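Local coordinates for protein CRISPR-associated endonuclease Cas1 (Thermotoga maritima, PDB 4XTK) that probably cuts double-stranded DNA as a metal-dependent endonuclease in the CRISPR adaptive immune system, which protects against viruses and other mobile genetic elements, at residues D167-D172 with L246-V251; T253-E258 with K275-K280. All blocks are in the same frame, centred on the assembly; numbering follows the deposited sequence.

Interaction 1. Residues D167-D172 with L246-V251; sequences DSLVSD and LFLNLV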
loop_
_atom_site.group_PDB
_atom_site.type_symbol
_atom_site.label_atom_id
_atom_site.label_comp_id
_atom_site.label_asym_id
_atom_site.label_seq_id
_atom_site.Cartn_x
_atom_site.Cartn_y
_atom_site.Cartn_z
ATOM N N ASP E 167 39.934 -1.320 -8.089
ATOM C CA ASP E 167 40.698 -2.456 -8.591
ATOM C C ASP E 167 42.175 -2.429 -8.201
ATOM O O ASP E 167 42.860 -3.444 -8.303
ATOM C CB ASP E 167 40.576 -2.543 -10.111
ATOM C CG ASP E 167 39.402 -3.393 -10.551
ATOM O OD1 ASP E 167 38.898 -4.183 -9.723
ATOM O OD2 ASP E 167 38.993 -3.281 -11.727
ATOM N N SER E 168 42.672 -1.281 -7.750
ATOM C CA SER E 168 44.064 -1.201 -7.317
ATOM C C SER E 168 44.237 -1.798 -5.921
ATOM O O SER E 168 45.359 -1.992 -5.452
ATOM C CB SER E 168 44.561 0.247 -7.346
ATOM O OG SER E 168 43.839 1.071 -6.451
ATOM N N LEU E 169 43.119 -2.090 -5.263
ATOM C CA LEU E 169 43.134 -2.708 -3.942
ATOM C C LEU E 169 42.973 -4.221 -4.015
ATOM O O LEU E 169 43.042 -4.907 -2.997
ATOM C CB LEU E 169 42.025 -2.113 -3.074
ATOM C CG LEU E 169 42.187 -0.626 -2.777
ATOM C CD1 LEU E 169 40.943 -0.082 -2.107
ATOM C CD2 LEU E 169 43.419 -0.393 -1.912
ATOM N N VAL E 170 42.763 -4.735 -5.222
ATOM C CA VAL E 170 42.526 -6.161 -5.411
ATOM C C VAL E 170 43.794 -6.889 -5.845
ATOM O O VAL E 170 44.348 -6.615 -6.905
ATOM C CB VAL E 170 41.428 -6.411 -6.449
ATOM C CG1 VAL E 170 41.276 -7.899 -6.693
ATOM C CG2 VAL E 170 40.127 -5.810 -5.983
ATOM N N SER E 171 44.245 -7.822 -5.015
ATOM C CA SER E 171 45.488 -8.538 -5.266
ATOM C C SER E 171 45.379 -9.529 -6.426
ATOM O O SER E 171 46.187 -9.495 -7.359
ATOM C CB SER E 171 45.925 -9.263 -3.995
ATOM O OG SER E 171 45.757 -8.423 -2.866
ATOM N N ASP E 172 44.388 -10.413 -6.363
ATOM C CA ASP E 172 44.193 -11.408 -7.411
ATOM C C ASP E 172 43.454 -10.791 -8.595
ATOM O O ASP E 172 42.312 -10.350 -8.459
ATOM C CB ASP E 172 43.421 -12.610 -6.868
ATOM C CG ASP E 172 43.551 -13.835 -7.748
ATOM O OD1 ASP E 172 44.004 -13.697 -8.904
ATOM O OD2 ASP E 172 43.189 -14.938 -7.285
ATOM N N LEU E 246 32.592 -4.978 1.632
ATOM C CA LEU E 246 32.367 -6.411 1.714
ATOM C C LEU E 246 33.081 -7.143 0.579
ATOM O O LEU E 246 33.668 -8.205 0.786
ATOM C CB LEU E 246 30.871 -6.703 1.679
ATOM C CG LEU E 246 30.387 -8.053 2.176
ATOM C CD1 LEU E 246 30.850 -8.262 3.604
ATOM C CD2 LEU E 246 28.873 -8.098 2.080
ATOM N N PHE E 247 33.034 -6.562 -0.616
ATOM C CA PHE E 247 33.656 -7.164 -1.794
ATOM C C PHE E 247 35.165 -7.293 -1.634
ATOM O O PHE E 247 35.736 -8.353 -1.896
ATOM C CB PHE E 247 33.329 -6.352 -3.050
ATOM C CG PHE E 247 34.307 -6.550 -4.165
ATOM C CD1 PHE E 247 34.349 -7.744 -4.866
ATOM C CD2 PHE E 247 35.196 -5.543 -4.510
ATOM C CE1 PHE E 247 35.263 -7.932 -5.890
ATOM C CE2 PHE E 247 36.112 -5.724 -5.537
ATOM C CZ PHE E 247 36.144 -6.919 -6.227
ATOM N N LEU E 248 35.801 -6.207 -1.207
ATOM C CA LEU E 248 37.240 -6.200 -0.963
ATOM C C LEU E 248 37.623 -7.193 0.135
ATOM O O LEU E 248 38.500 -8.038 -0.050
ATOM C CB LEU E 248 37.714 -4.794 -0.579
ATOM C CG LEU E 248 37.817 -3.726 -1.673
ATOM C CD1 LEU E 248 38.265 -2.398 -1.076
ATOM C CD2 LEU E 248 38.760 -4.165 -2.779
ATOM N N ASN E 249 36.955 -7.085 1.278
ATOM C CA ASN E 249 37.271 -7.926 2.423
ATOM C C ASN E 249 37.157 -9.409 2.104
ATOM O O ASN E 249 38.019 -10.197 2.482
ATOM C CB ASN E 249 36.365 -7.575 3.604
ATOM C CG ASN E 249 36.720 -6.242 4.231
ATOM O OD1 ASN E 249 37.643 -5.560 3.783
ATOM N ND2 ASN E 249 35.980 -5.859 5.264
ATOM N N LEU E 250 36.107 -9.786 1.386
ATOM C CA LEU E 250 35.867 -11.198 1.117
ATOM C C LEU E 250 36.834 -11.796 0.081
ATOM O O LEU E 250 37.287 -12.931 0.250
ATOM C CB LEU E 250 34.414 -11.399 0.679
ATOM C CG LEU E 250 33.413 -11.241 1.834
ATOM C CD1 LEU E 250 31.977 -11.411 1.359
ATOM C CD2 LEU E 250 33.721 -12.214 2.969
ATOM N N VAL E 251 37.165 -11.051 -0.976
ATOM C CA VAL E 251 38.053 -11.594 -2.007
ATOM C C VAL E 251 39.516 -11.543 -1.593
ATOM O O VAL E 251 40.303 -12.388 -2.012
ATOM C CB VAL E 251 37.908 -10.868 -3.376
ATOM C CG1 VAL E 251 36.479 -10.947 -3.871
ATOM C CG2 VAL E 251 38.402 -9.423 -3.307
#
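V170 and L248 mark the closest approach of the two backbones, their CA atoms 6.9 Å apart, where the loop 167-172 passes one side of helix 230-252. Before that point the loop makes a tight turn, with a weak bond from V170 N back to D167 O; at V170 the backbone changes to an extended conformation. The contact is wholly apolar and rests on two loop side chains meeting two successive helix residues. L248 divides its branches between them. Its CD1 meets CD1 of L169 at 3.7 Å, methyl against methyl, in side chains that cross obliquely. Its CD2 meets both CB of L169 and CG2 of V170, at 3.9 Å each. V170 keeps CG1 opposite its own backbone N (chi1 176°), which leaves CG2 to do all the touching. That one methyl also comes to 4.0 Å from CE2 of F247, with CZ only slightly farther, approaching the ring obliquely, while the V170 and F247 side chains run roughly at right angles. The F247 ring gets there because CG swings away from the backbone N (chi1 157°), carrying the ring nearer the loop than its CB. The polar groups beside this greasy patch are met by other residues: L169 O accepts a hydrogen bond from ND2 of N252, near the end of the same helix, and OD1 of the buried D167 takes one from I177 N. R128 packs over L169 and L248. F247 also reaches A189, L192 and I193 of helix 188-208, and V251, one turn on, touches L192; on another flank L246 and L250 bear on helix 272-287. The loop leaving helix 148-166 is thus fastened to a helix already packed against two others.

Interaction 2. Residues T253-E258 with K275-K280; sequences TRQINE and KSLFVK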
loop_
_atom_site.group_PDB
_atom_site.type_symbol
_atom_site.label_atom_id
_atom_site.label_comp_id
_atom_site.label_asym_id
_atom_site.label_seq_id
_atom_site.Cartn_x
_atom_site.Cartn_y
_atom_site.Cartn_z
ATOM N N THR E 253 40.572 -11.846 1.568
ATOM C CA THR E 253 40.823 -12.839 2.615
ATOM C C THR E 253 40.537 -14.244 2.105
ATOM O O THR E 253 40.653 -15.217 2.847
ATOM C CB THR E 253 39.982 -12.587 3.885
ATOM O OG1 THR E 253 38.586 -12.698 3.582
ATOM C CG2 THR E 253 40.285 -11.215 4.472
ATOM N N ARG E 254 40.150 -14.329 0.835
ATOM C CA ARG E 254 39.829 -15.591 0.178
ATOM C C ARG E 254 38.662 -16.313 0.856
ATOM O O ARG E 254 38.506 -17.524 0.713
ATOM C CB ARG E 254 41.058 -16.501 0.141
ATOM C CG ARG E 254 42.164 -16.030 -0.785
ATOM C CD ARG E 254 42.020 -16.643 -2.158
ATOM N NE ARG E 254 42.137 -18.095 -2.099
ATOM C CZ ARG E 254 42.077 -18.892 -3.160
ATOM N NH1 ARG E 254 41.911 -18.377 -4.370
ATOM N NH2 ARG E 254 42.185 -20.203 -3.010
ATOM N N GLN E 255 37.834 -15.570 1.581
ATOM C CA GLN E 255 36.596 -16.134 2.100
ATOM C C GLN E 255 35.710 -16.456 0.924
ATOM O O GLN E 255 35.022 -17.474 0.899
ATOM C CB GLN E 255 35.888 -15.174 3.042
ATOM C CG GLN E 255 36.505 -15.065 4.414
ATOM C CD GLN E 255 35.666 -14.202 5.327
ATOM O OE1 GLN E 255 35.993 -13.042 5.575
ATOM N NE2 GLN E 255 34.566 -14.762 5.828
ATOM N N ILE E 256 35.733 -15.552 -0.048
ATOM C CA ILE E 256 35.144 -15.788 -1.350
ATOM C C ILE E 256 36.275 -16.003 -2.353
ATOM O O ILE E 256 37.181 -15.175 -2.463
ATOM C CB ILE E 256 34.257 -14.612 -1.804
ATOM C CG1 ILE E 256 32.986 -14.522 -0.951
ATOM C CG2 ILE E 256 33.903 -14.746 -3.280
ATOM C CD1 ILE E 256 31.967 -15.616 -1.224
ATOM N N ASN E 257 36.237 -17.125 -3.060
ATOM C CA ASN E 257 37.176 -17.366 -4.146
ATOM C C ASN E 257 36.542 -18.185 -5.262
ATOM O O ASN E 257 35.329 -18.406 -5.274
ATOM C CB ASN E 257 38.442 -18.057 -3.637
ATOM C CG ASN E 257 38.147 -19.328 -2.871
ATOM O OD1 ASN E 257 37.615 -20.292 -3.420
ATOM N ND2 ASN E 257 38.507 -19.341 -1.594
ATOM N N GLU E 258 37.379 -18.635 -6.192
ATOM C CA GLU E 258 36.916 -19.283 -7.415
ATOM C C GLU E 258 36.108 -20.560 -7.166
ATOM O O GLU E 258 35.377 -21.016 -8.046
ATOM C CB GLU E 258 38.105 -19.599 -8.331
ATOM C CG GLU E 258 39.198 -20.453 -7.690
ATOM C CD GLU E 258 40.146 -19.651 -6.814
ATOM O OE1 GLU E 258 39.954 -18.420 -6.689
ATOM O OE2 GLU E 258 41.079 -20.256 -6.247
ATOM N N LYS E 275 26.706 -17.797 -1.811
ATOM C CA LYS E 275 25.635 -16.865 -1.508
ATOM C C LYS E 275 25.445 -16.738 0.002
ATOM O O LYS E 275 25.341 -15.630 0.529
ATOM C CB LYS E 275 24.333 -17.301 -2.186
ATOM C CG LYS E 275 24.211 -16.876 -3.644
ATOM C CD LYS E 275 22.850 -17.261 -4.213
ATOM C CE LYS E 275 22.618 -16.673 -5.605
ATOM N NZ LYS E 275 23.269 -17.447 -6.702
ATOM N N SER E 276 25.415 -17.873 0.696
ATOM C CA SER E 276 25.181 -17.869 2.135
ATOM C C SER E 276 26.285 -17.104 2.855
ATOM O O SER E 276 26.001 -16.244 3.694
ATOM C CB SER E 276 25.078 -19.294 2.685
ATOM O OG SER E 276 26.272 -20.015 2.461
ATOM N N LEU E 277 27.537 -17.402 2.516
ATOM C CA LEU E 277 28.662 -16.696 3.115
ATOM C C LEU E 277 28.545 -15.189 2.886
ATOM O O LEU E 277 28.792 -14.394 3.794
ATOM C CB LEU E 277 29.987 -17.210 2.557
ATOM C CG LEU E 277 31.241 -16.646 3.236
ATOM C CD1 LEU E 277 32.230 -17.761 3.539
ATOM C CD2 LEU E 277 31.898 -15.568 2.388
ATOM N N PHE E 278 28.156 -14.799 1.678
ATOM C CA PHE E 278 28.030 -13.388 1.367
ATOM C C PHE E 278 26.886 -12.750 2.160
ATOM O O PHE E 278 27.026 -11.650 2.699
ATOM C CB PHE E 278 27.817 -13.180 -0.137
ATOM C CG PHE E 278 28.005 -11.759 -0.573
ATOM C CD1 PHE E 278 27.004 -10.828 -0.390
ATOM C CD2 PHE E 278 29.200 -11.348 -1.129
ATOM C CE1 PHE E 278 27.181 -9.524 -0.768
ATOM C CE2 PHE E 278 29.384 -10.039 -1.512
ATOM C CZ PHE E 278 28.374 -9.127 -1.332
ATOM N N VAL E 279 25.758 -13.448 2.224
ATOM C CA VAL E 279 24.566 -12.923 2.874
ATOM C C VAL E 279 24.786 -12.735 4.379
ATOM O O VAL E 279 24.433 -11.695 4.939
ATOM C CB VAL E 279 23.351 -13.843 2.615
ATOM C CG1 VAL E 279 22.216 -13.535 3.576
ATOM C CG2 VAL E 279 22.888 -13.701 1.172
ATOM N N LYS E 280 25.386 -13.732 5.023
ATOM C CA LYS E 280 25.714 -13.635 6.444
ATOM C C LYS E 280 26.642 -12.460 6.736
ATOM O O LYS E 280 26.398 -11.686 7.660
ATOM C CB LYS E 280 26.354 -14.934 6.951
ATOM C CG LYS E 280 25.397 -16.112 7.050
ATOM C CD LYS E 280 26.115 -17.357 7.544
ATOM C CE LYS E 280 25.164 -18.348 8.203
ATOM N NZ LYS E 280 24.374 -19.115 7.199
#
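L277 and I256 lie alongside each other and point in opposite senses, the leucine reaching out from helix 272-287 and the isoleucine from the loop that follows helix 230-252. The CD2 methyl of L277 does most of the work: it sits 3.6 Å from CD1 of I256 and 3.7 Å from CG1, so it touches the end of the longer isoleucine branch and not CG2. That branch stands beside the I256 backbone N, with chi1 -69°. The other leucine methyl, CD1, rests 3.9 Å from Q255 O, while the aliphatic root of Q255, CB, borders CD2 more loosely. On the far side of the loop, R254 and E258 close the chain on itself by a salt bridge, NH1 to OE2 at 2.8 Å. The carboxylate offers its syn lone pair, and OE2 lies somewhat out of the guanidinium plane. N257 CB covers one guanidinium face near its rim. R254 also has positive phi (61°), a left-handed helical conformation characteristic of residues that end helices. Here the turn it makes brings I256 round to L277, a helix-end loop packed on the next helix in the alpha-helical part of the Cas1 fold.

In the fold
Interactions 1 and 2, their centres 12 Å apart, use successive parts of the chain: helix 230-252 supplies one side of interaction 1 and runs on into the loop of interaction 2. They meet directly. I256 N lies 3.1 Å from L250 O, a probable hydrogen bond, and the F278 ring bears on both L246 (CZ to CD2, 3.6 Å) and L250. L192 touches F247, V251 and I256, and R174 pairs with both D172 and E258. Neither contact includes the probable manganese ligands E155, H221 and E236. Even so, E155 belongs to the helix preceding 167-172, and E236 to the helix that carries 246-251.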